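Local coordinates for protein sialidase B (Streptococcus pneumoniae serotype 4, PDB 4XJW) that cleaves terminal sialic acid residues linked alpha-(2->3), alpha-(2->6) or alpha-(2->8) from oligosaccharides, glycoproteins and glycolipids, acting as an intramolecular trans-sialidase, at residues K117-Y122 with D134-I139; K524-T529 with V540-G545; A569-T574 with L586-V591. The protein carries 1 engineered substitution. All coordinates share one frame; numbering follows the deposited sequence.

How the contacts relate
Contact 1 lies in the N-terminal, concanavalin-like domain, across the chain's centre from the other two: its centre is about 51 Å from that of contact 2 and 47 Å from that of contact 3, remote from the active site. Contacts 2 and 3 are hairpin pairings in successive four-stranded antiparallel sheets of the catalytic beta-propeller, with centres about 13 Å apart. They touch where Ile543 CD1 packs on Leu572 CD1 at 3.8 Å. The side chain of Ile525 is about 7 Å from that of Arg519, which probably binds substrate. In contact 3, the side chain of Ser573 is about 8 Å from that of Tyr615, the probable nucleophile, and the side chain of Ile571 about 10 Å from bound Optactin.

Contact 1. Residues K117-Y122 with D134-I139; sequences KTYTMY and DTFLPI
A strand-to-loop contact joins Lys117, just before strand 118-123, and Tyr119 within it to Asp134, Phe136 and Leu137 in the loop after strand 126-132, in the concanavalin-like N-terminal domain. Lys117 and Thr118 form a G1 beta bulge opposite Asp113. The apolar part is an aromatic pair: the Tyr119 and Phe136 rings are nearly parallel (planes at 17°) but slid apart, with centroids separated by 4.8 Å. Overlap is confined to the rims, Phe136 CE1 lying over one Tyr119 face at 3.5 Å from CZ, while Tyr119 OH lies over a face of Phe136. The Phe136 CG is anti to the backbone N (chi1 -174°), and CD1 reaches Lys117 CA. Beyond the ring, Tyr119 OH donates to Leu137 O at 2.6 Å; this acceptor sits at the ring edge, yet the hydroxyl stands above the carbonyl plane, with a C=O...O angle of 110°. The extended Lys117 chain carries NZ to Asp134 O at 2.7 Å, and a water accepts from Phe136 N and, weakly, from NZ. Tyr119 and Phe136 both touch Ser112 of strand 102-113. The lysine's charged end meets the loop at a backbone carbonyl; its NZ is 6.4 Å from Asp134 OD1, so any attraction between the charges is probably secondary.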
# COMPACT_ATOMS: atom_id res chain seq x y z
N LYS A 117 25.53 -5.98 18.13
CA LYS A 117 25.98 -6.58 16.88
C LYS A 117 25.00 -6.33 15.75
O LYS A 117 24.73 -7.23 14.95
CB LYS A 117 26.19 -8.09 17.02
CG LYS A 117 27.20 -8.49 18.07
CD LYS A 117 27.43 -9.99 18.01
CE LYS A 117 28.71 -10.39 18.70
NZ LYS A 117 29.06 -11.81 18.39
N THR A 118 24.48 -5.12 15.69
CA THR A 118 23.41 -4.80 14.76
C THR A 118 23.75 -3.58 13.91
O THR A 118 24.36 -2.62 14.39
CB THR A 118 22.10 -4.59 15.52
OG1 THR A 118 21.73 -5.82 16.16
CG2 THR A 118 20.97 -4.17 14.58
N TYR A 119 23.35 -3.63 12.64
CA TYR A 119 23.48 -2.50 11.74
C TYR A 119 22.07 -2.06 11.39
O TYR A 119 21.25 -2.87 10.95
CB TYR A 119 24.20 -2.91 10.45
CG TYR A 119 25.59 -3.50 10.64
CD1 TYR A 119 26.69 -2.68 10.86
CD2 TYR A 119 25.79 -4.86 10.56
CE1 TYR A 119 27.97 -3.21 11.02
CE2 TYR A 119 27.07 -5.41 10.69
CZ TYR A 119 28.15 -4.57 10.93
OH TYR A 119 29.41 -5.11 11.07
N THR A 120 21.77 -0.79 11.59
CA THR A 120 20.42 -0.29 11.34
C THR A 120 20.46 0.97 10.49
O THR A 120 21.22 1.89 10.79
CB THR A 120 19.73 0.08 12.67
OG1 THR A 120 19.74 -1.05 13.55
CG2 THR A 120 18.29 0.53 12.44
N MET A 121 19.63 1.01 9.45
CA MET A 121 19.56 2.17 8.56
C MET A 121 18.20 2.85 8.64
O MET A 121 17.17 2.18 8.53
CB MET A 121 19.79 1.73 7.13
CG MET A 121 19.65 2.86 6.11
SD MET A 121 21.07 4.00 6.15
CE MET A 121 22.27 2.97 5.32
N TYR A 122 18.21 4.17 8.81
CA TYR A 122 16.98 4.96 8.74
C TYR A 122 17.12 5.95 7.60
O TYR A 122 18.17 6.55 7.43
CB TYR A 122 16.76 5.76 10.02
CG TYR A 122 16.79 4.99 11.32
CD1 TYR A 122 17.99 4.73 11.97
CD2 TYR A 122 15.61 4.55 11.91
CE1 TYR A 122 18.02 4.04 13.17
CE2 TYR A 122 15.62 3.87 13.12
CZ TYR A 122 16.83 3.61 13.74
OH TYR A 122 16.86 2.93 14.93
N ASP A 134 26.20 -12.61 13.60
CA ASP A 134 26.94 -13.41 14.58
C ASP A 134 28.35 -12.86 14.82
O ASP A 134 28.84 -12.85 15.94
CB ASP A 134 27.04 -14.86 14.11
CG ASP A 134 25.71 -15.57 14.11
OD1 ASP A 134 24.92 -15.36 15.05
OD2 ASP A 134 25.47 -16.35 13.17
N THR A 135 28.99 -12.43 13.74
CA THR A 135 30.33 -11.86 13.85
C THR A 135 30.28 -10.41 13.41
O THR A 135 30.13 -10.11 12.22
CB THR A 135 31.35 -12.63 13.02
OG1 THR A 135 31.29 -14.02 13.38
CG2 THR A 135 32.76 -12.10 13.26
N PHE A 136 30.40 -9.50 14.37
CA PHE A 136 30.28 -8.09 14.08
C PHE A 136 31.57 -7.53 13.50
O PHE A 136 32.66 -7.92 13.92
CB PHE A 136 29.90 -7.33 15.35
CG PHE A 136 29.61 -5.87 15.13
CD1 PHE A 136 28.40 -5.48 14.57
CD2 PHE A 136 30.54 -4.90 15.48
CE1 PHE A 136 28.12 -4.14 14.36
CE2 PHE A 136 30.26 -3.55 15.28
CZ PHE A 136 29.05 -3.17 14.72
N LEU A 137 31.43 -6.62 12.54
CA LEU A 137 32.56 -5.91 11.96
C LEU A 137 32.38 -4.42 12.19
O LEU A 137 31.60 -3.76 11.48
CB LEU A 137 32.68 -6.20 10.46
CG LEU A 137 33.78 -5.46 9.69
CD1 LEU A 137 35.13 -5.58 10.40
CD2 LEU A 137 33.88 -5.96 8.26
N PRO A 138 33.09 -3.87 13.19
CA PRO A 138 33.08 -2.42 13.42
C PRO A 138 33.61 -1.71 12.18
O PRO A 138 34.61 -2.17 11.60
CB PRO A 138 34.06 -2.25 14.58
CG PRO A 138 34.08 -3.59 15.27
CD PRO A 138 33.93 -4.59 14.16
N ILE A 139 32.97 -0.63 11.75
CA ILE A 139 33.41 0.04 10.54
C ILE A 139 34.79 0.67 10.74
O ILE A 139 35.55 0.84 9.79
CB ILE A 139 32.40 1.11 10.02
CG1 ILE A 139 32.26 2.26 11.01
CG2 ILE A 139 31.05 0.48 9.74
CD1 ILE A 139 31.38 3.40 10.51
O HOH W 1 31.33 -10.32 16.96

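Contact 2. Residues K524-T529 with V540-G545; sequences KIAYMT and VSYIDG
Val540 meets the 524-529 segment through both methyls: CG1 lies 3.8 Å from Ala526 CB, and CG2 approaches Met528 CE, whose chain bends at its last torsion. Ser541 follows in an antiparallel hydrogen-bonded pair with Tyr527: Ser541 N donates to Tyr527 O at 2.9 Å and Tyr527 N to Ser541 O. Tyr527 CG sits between its backbone N and carbonyl carbon (chi1 66°). Ser541 CB lies over one face of the Tyr527 ring in a CH-pi contact, 3.8 Å from CB to the ring centroid. Tyr542 forms the next, non-hydrogen-bonded pair with Ala526, and its CE1 rests against Ala526 CB. This is the outer hairpin of a four-stranded antiparallel propeller blade, 541-542 being the edge strand; BNR repeat 4 starts at Met528 within the first strand and runs through the connection to the second. Ile543 N donates to Ile525 O at 3.0 Å, and the Ile543 side chain lies beside that of Ile525, pointing the same way, with CG1 also near Tyr527 CD2. A water accepts from Ile525 N and donates to Ile543 O at 2.7 Å. Asp544 OD1 meets Lys524 through CE at 3.7 Å, while the lysine NZ stays 4.8 Å from that oxygen.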
# COMPACT_ATOMS: atom_id res chain seq x y z
N LYS A 524 -2.50 1.39 -22.15
CA LYS A 524 -3.18 2.69 -22.11
C LYS A 524 -4.36 2.65 -21.15
O LYS A 524 -5.04 1.62 -21.03
CB LYS A 524 -3.67 3.08 -23.51
CG LYS A 524 -2.55 3.39 -24.49
CD LYS A 524 -3.10 3.83 -25.84
CE LYS A 524 -1.97 4.12 -26.83
NZ LYS A 524 -0.65 4.14 -26.15
N ILE A 525 -4.60 3.77 -20.48
CA ILE A 525 -5.76 3.92 -19.63
C ILE A 525 -6.98 4.09 -20.52
O ILE A 525 -6.93 4.81 -21.52
CB ILE A 525 -5.58 5.14 -18.72
CG1 ILE A 525 -4.38 4.90 -17.79
CG2 ILE A 525 -6.86 5.47 -17.94
CD1 ILE A 525 -3.95 6.13 -17.00
N ALA A 526 -8.07 3.40 -20.19
CA ALA A 526 -9.28 3.46 -21.00
C ALA A 526 -10.33 4.30 -20.30
O ALA A 526 -10.18 4.64 -19.12
CB ALA A 526 -9.83 2.06 -21.25
N TYR A 527 -11.38 4.64 -21.02
CA TYR A 527 -12.52 5.32 -20.40
C TYR A 527 -13.82 5.04 -21.12
O TYR A 527 -13.83 4.65 -22.29
CB TYR A 527 -12.26 6.83 -20.25
CG TYR A 527 -12.15 7.60 -21.54
CD1 TYR A 527 -13.27 8.15 -22.15
CD2 TYR A 527 -10.91 7.79 -22.15
CE1 TYR A 527 -13.17 8.86 -23.32
CE2 TYR A 527 -10.79 8.50 -23.32
CZ TYR A 527 -11.93 9.04 -23.90
OH TYR A 527 -11.84 9.75 -25.07
N MET A 528 -14.91 5.20 -20.38
CA MET A 528 -16.26 5.13 -20.93
C MET A 528 -17.07 6.20 -20.23
O MET A 528 -16.67 6.71 -19.18
CB MET A 528 -16.89 3.76 -20.72
CG MET A 528 -16.94 3.28 -19.27
SD MET A 528 -17.92 1.78 -19.01
CE MET A 528 -16.92 0.57 -19.87
N THR A 529 -18.23 6.53 -20.80
CA THR A 529 -19.06 7.61 -20.28
C THR A 529 -20.51 7.18 -20.15
O THR A 529 -21.04 6.48 -21.02
CB THR A 529 -19.00 8.83 -21.21
OG1 THR A 529 -17.64 9.22 -21.43
CG2 THR A 529 -19.79 10.02 -20.64
N VAL A 540 -15.89 1.94 -25.30
CA VAL A 540 -14.62 2.23 -24.66
C VAL A 540 -13.70 3.03 -25.58
O VAL A 540 -13.58 2.72 -26.77
CB VAL A 540 -13.92 0.93 -24.24
CG1 VAL A 540 -12.53 1.18 -23.71
CG2 VAL A 540 -14.78 0.18 -23.22
N SER A 541 -13.08 4.06 -25.03
CA SER A 541 -12.02 4.81 -25.71
C SER A 541 -10.75 4.74 -24.88
O SER A 541 -10.76 4.23 -23.76
CB SER A 541 -12.44 6.27 -25.89
OG SER A 541 -13.53 6.37 -26.77
N TYR A 542 -9.65 5.26 -25.43
CA TYR A 542 -8.37 5.24 -24.75
C TYR A 542 -7.72 6.61 -24.72
O TYR A 542 -7.92 7.43 -25.61
CB TYR A 542 -7.42 4.22 -25.40
CG TYR A 542 -7.98 2.83 -25.40
CD1 TYR A 542 -7.73 1.96 -24.33
CD2 TYR A 542 -8.76 2.37 -26.45
CE1 TYR A 542 -8.25 0.69 -24.32
CE2 TYR A 542 -9.28 1.09 -26.45
CZ TYR A 542 -9.02 0.26 -25.38
OH TYR A 542 -9.54 -1.02 -25.38
N ILE A 543 -6.95 6.85 -23.66
CA ILE A 543 -6.16 8.06 -23.56
C ILE A 543 -4.83 7.81 -24.26
O ILE A 543 -4.10 6.89 -23.90
CB ILE A 543 -5.94 8.42 -22.06
CG1 ILE A 543 -7.29 8.68 -21.39
CG2 ILE A 543 -4.98 9.60 -21.90
CD1 ILE A 543 -7.20 8.86 -19.89
N ASP A 544 -4.55 8.59 -25.29
CA ASP A 544 -3.21 8.65 -25.84
C ASP A 544 -2.50 9.72 -25.01
O ASP A 544 -3.09 10.75 -24.69
CB ASP A 544 -3.22 9.05 -27.32
CG ASP A 544 -4.08 8.14 -28.18
OD1 ASP A 544 -4.13 6.92 -27.92
OD2 ASP A 544 -4.72 8.65 -29.13
N GLY A 545 -1.26 9.46 -24.63
CA GLY A 545 -0.48 10.45 -23.91
C GLY A 545 -0.05 10.05 -22.52
O GLY A 545 0.77 10.73 -21.90
O HOH W 2 -3.22 6.10 -21.47

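Contact 3. Residues A569-T574 with L586-V591; sequences AVILST and LVVGLV
Gly589 N donates to Val570 O at 2.8 Å, and the pair is closed by Val570 N giving to Gly589 O. Two residues along, Leu572 and Val587 repeat the reciprocal pairing: Val587 N reaches Leu572 O at 2.8 Å, and Leu572 N donates to Val587 O. These are the hydrogen-bonded pairs of a regular antiparallel hairpin, its strand axes 4.6 Å apart and their directions at 158°. In the intervening non-hydrogen-bonded pairs, CA-H groups approach the same oxygens, as where Leu586 CA lies 3.2 Å from Leu572 O. On the face carrying Ala569, Ile571 and Ser573, the Leu586 side chain turns across the strands. Its CG is anti to the carbonyl carbon (chi1 -60°), and CD2 lies 3.7 Å from Ser573 CB, while CB touches Ile571 CG2 at 4.2 Å. The Ser573 hydroxyl is buried but bonded to Ser616 and Tyr613. At the other end of that face, Leu590 CD2 meets Ala569 CB at 4.0 Å. The two strands form the middle of a four-stranded propeller blade, flanked by strands 556-559 and 597-605. Ile571, Leu586 and Val588 pack on the C-terminal helix 654-657, and on the opposite face Leu572 and Val587 lie against Trp600.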
# COMPACT_ATOMS: atom_id res chain seq x y z
N ALA A 569 -11.97 20.98 -14.82
CA ALA A 569 -10.76 20.18 -14.79
C ALA A 569 -10.93 18.82 -14.12
O ALA A 569 -11.63 18.70 -13.11
CB ALA A 569 -9.64 20.96 -14.14
N VAL A 570 -10.25 17.82 -14.69
CA VAL A 570 -10.16 16.49 -14.12
C VAL A 570 -8.70 16.23 -13.79
O VAL A 570 -7.81 16.68 -14.52
CB VAL A 570 -10.69 15.45 -15.13
CG1 VAL A 570 -10.32 14.03 -14.74
CG2 VAL A 570 -12.19 15.61 -15.26
N ILE A 571 -8.43 15.55 -12.68
CA ILE A 571 -7.05 15.20 -12.34
C ILE A 571 -6.91 13.69 -12.19
O ILE A 571 -7.69 13.05 -11.48
CB ILE A 571 -6.56 15.92 -11.08
CG1 ILE A 571 -6.78 17.43 -11.23
CG2 ILE A 571 -5.09 15.61 -10.83
CD1 ILE A 571 -6.51 18.22 -9.96
N LEU A 572 -5.94 13.12 -12.91
CA LEU A 572 -5.65 11.70 -12.83
C LEU A 572 -4.33 11.48 -12.08
O LEU A 572 -3.40 12.28 -12.20
CB LEU A 572 -5.51 11.12 -14.24
CG LEU A 572 -6.67 11.17 -15.22
CD1 LEU A 572 -6.28 10.38 -16.48
CD2 LEU A 572 -7.95 10.61 -14.64
N SER A 573 -4.25 10.39 -11.32
CA SER A 573 -3.00 9.97 -10.67
C SER A 573 -2.66 8.55 -11.12
O SER A 573 -3.51 7.66 -11.04
CB SER A 573 -3.18 10.00 -9.15
OG SER A 573 -2.17 9.27 -8.49
N THR A 574 -1.43 8.35 -11.58
CA THR A 574 -1.01 7.07 -12.16
C THR A 574 0.48 7.09 -12.36
O THR A 574 1.06 8.16 -12.55
CB THR A 574 -1.70 6.85 -13.53
OG1 THR A 574 -1.19 5.66 -14.16
CG2 THR A 574 -1.47 8.04 -14.45
N LEU A 586 0.65 13.38 -11.59
CA LEU A 586 -0.71 13.88 -11.64
C LEU A 586 -0.87 14.50 -13.01
O LEU A 586 -0.01 15.26 -13.46
CB LEU A 586 -0.97 14.95 -10.59
CG LEU A 586 -0.78 14.57 -9.13
CD1 LEU A 586 -1.34 15.69 -8.27
CD2 LEU A 586 -1.48 13.26 -8.81
N VAL A 587 -1.97 14.17 -13.69
CA VAL A 587 -2.20 14.70 -15.03
C VAL A 587 -3.48 15.53 -14.98
O VAL A 587 -4.54 15.01 -14.62
CB VAL A 587 -2.30 13.58 -16.08
CG1 VAL A 587 -2.40 14.17 -17.47
CG2 VAL A 587 -1.08 12.63 -15.99
N VAL A 588 -3.38 16.81 -15.31
CA VAL A 588 -4.53 17.71 -15.29
C VAL A 588 -5.14 17.83 -16.68
O VAL A 588 -4.45 18.20 -17.63
CB VAL A 588 -4.14 19.11 -14.78
CG1 VAL A 588 -5.36 20.02 -14.74
CG2 VAL A 588 -3.49 19.04 -13.40
N GLY A 589 -6.42 17.50 -16.80
CA GLY A 589 -7.12 17.63 -18.07
C GLY A 589 -8.23 18.66 -18.01
O GLY A 589 -8.96 18.74 -17.01
N LEU A 590 -8.37 19.45 -19.07
CA LEU A 590 -9.43 20.46 -19.14
C LEU A 590 -10.54 19.98 -20.06
O LEU A 590 -10.27 19.44 -21.15
CB LEU A 590 -8.87 21.78 -19.65
CG LEU A 590 -7.62 22.30 -18.94
CD1 LEU A 590 -7.25 23.68 -19.44
CD2 LEU A 590 -7.82 22.31 -17.43
N VAL A 591 -11.79 20.15 -19.64
CA VAL A 591 -12.93 19.65 -20.38
C VAL A 591 -13.38 20.62 -21.47
O VAL A 591 -13.56 21.82 -21.22
CB VAL A 591 -14.13 19.35 -19.44
CG1 VAL A 591 -15.32 18.84 -20.24
CG2 VAL A 591 -13.73 18.35 -18.37